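Local coordinates for putative 4-amino-4-deoxychorismate lyase (PDB 2ZGI), which probably acts as a pyridoxal-phosphate-dependent lyase, putatively a 4-amino-4-deoxychorismate lyase of the class-IV aminotransferase family, at the interface of chains A and B. Coordinates in Å, arbitrary orientation; residue numbers count along the deposited sequence, not the author numbering. Chains: chain A/B, Putative 4-amino-4-deoxychorismate lyase.

The interface of chains A and B. Residues chain A 131-132, 135; chain B 52, 119, 122, 127, 129.
A:Leu131 and A:Pro132 begin helix 131-141, and A:Leu135 follows one turn on; they pack against B:Asn129, B:His119 and B:Leu122. The protein is a class-IV pyridoxal-phosphate enzyme, a family that typically works as dimers. The two-fold relation repeats this patch with the chains exchanged. The CG-CB edge of A:Pro132 bears on one face of the B:His119 imidazole at its NE2 end, with CG of A:Pro132 3.3 Å from NE2 of B:His119. With CG anti to the backbone N (chi1 -170°), the B:His119 side chain extends toward A:Pro132, and chi2 of -77° turns the ring face to it.

B:Asn129 faces the helix start. Its ND2 is 3.0 Å from the backbone N of A:Leu131. As modelled, both atoms are N-H donors, so this pair is not a hydrogen bond. A flipped amide could make one. CB of A:Leu131 sits obliquely over the amide face, 3.6 Å from CG of B:Asn129.

Leucines fill the neighbouring part. B:Leu122 forks: CD1 lies 3.9 Å from CB of A:Leu131, while CD2 meets CD1 of A:Leu135 at 3.8 Å. B:Leu52 brings CD2 to 4.1 Å from A:Leu135 CD1, and its backbone O lies near A:Leu135 CD2.

CD2 of A:Leu131 reaches CB of B:Thr127 at 4.1 Å. Behind it, the B:Thr127 hydroxyl OG1 (chi1 80°) accepts a hydrogen bond from B:Asn129 N (3.0 Å) and probably helps hold the loop that carries the amide.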
# COMPACT_ATOMS: atom_id res chain seq x y z
N LEU A 131 -6.66 12.60 -16.16
CA LEU A 131 -7.95 12.08 -16.60
C LEU A 131 -8.85 11.67 -15.44
O LEU A 131 -10.07 11.92 -15.49
CB LEU A 131 -7.75 10.91 -17.56
CG LEU A 131 -8.64 10.69 -18.79
CD1 LEU A 131 -9.27 11.94 -19.33
CD2 LEU A 131 -7.83 9.89 -19.86
N PRO A 132 -8.26 11.07 -14.38
CA PRO A 132 -9.15 10.69 -13.29
C PRO A 132 -9.84 11.93 -12.68
O PRO A 132 -11.03 11.86 -12.29
CB PRO A 132 -8.19 10.03 -12.28
CG PRO A 132 -7.10 9.46 -13.15
CD PRO A 132 -6.88 10.58 -14.15
N LEU A 135 -12.45 13.35 -15.34
CA LEU A 135 -13.61 12.46 -15.30
C LEU A 135 -14.51 12.68 -14.08
O LEU A 135 -15.75 12.69 -14.20
CB LEU A 135 -13.21 10.98 -15.43
CG LEU A 135 -12.60 10.58 -16.78
CD1 LEU A 135 -11.96 9.19 -16.75
CD2 LEU A 135 -13.65 10.68 -17.90
N LEU B 52 -14.74 6.68 -22.20
CA LEU B 52 -14.08 7.78 -21.56
C LEU B 52 -14.68 9.11 -21.99
O LEU B 52 -14.09 10.18 -21.79
CB LEU B 52 -12.57 7.69 -21.87
CG LEU B 52 -11.95 6.45 -21.19
CD1 LEU B 52 -10.48 6.41 -21.39
CD2 LEU B 52 -12.27 6.41 -19.70
N HIS B 119 -3.71 2.58 -13.10
CA HIS B 119 -4.82 3.29 -12.52
C HIS B 119 -6.06 2.40 -12.38
O HIS B 119 -6.42 1.66 -13.31
CB HIS B 119 -5.18 4.56 -13.26
CG HIS B 119 -6.16 5.40 -12.50
ND1 HIS B 119 -7.50 5.09 -12.44
CD2 HIS B 119 -5.98 6.47 -11.69
CE1 HIS B 119 -8.12 5.97 -11.68
NE2 HIS B 119 -7.22 6.81 -11.21
N LEU B 122 -8.60 3.30 -15.18
CA LEU B 122 -8.16 3.42 -16.57
C LEU B 122 -7.32 2.26 -17.08
O LEU B 122 -6.88 2.27 -18.24
CB LEU B 122 -7.41 4.74 -16.77
CG LEU B 122 -8.06 6.05 -16.29
CD1 LEU B 122 -7.13 7.23 -16.58
CD2 LEU B 122 -9.47 6.30 -16.87
N THR B 127 -4.96 4.72 -22.81
CA THR B 127 -5.13 6.16 -22.70
C THR B 127 -3.81 6.93 -22.70
O THR B 127 -2.75 6.36 -22.47
CB THR B 127 -5.93 6.58 -21.41
OG1 THR B 127 -5.07 6.57 -20.25
CG2 THR B 127 -7.08 5.62 -21.16
N ASN B 129 -2.98 8.74 -20.39
CA ASN B 129 -2.45 8.78 -19.03
C ASN B 129 -1.47 7.63 -18.85
O ASN B 129 -1.79 6.58 -18.26
CB ASN B 129 -3.58 8.76 -18.01
CG ASN B 129 -4.20 10.12 -17.84
OD1 ASN B 129 -4.29 10.93 -18.79
ND2 ASN B 129 -4.62 10.40 -16.65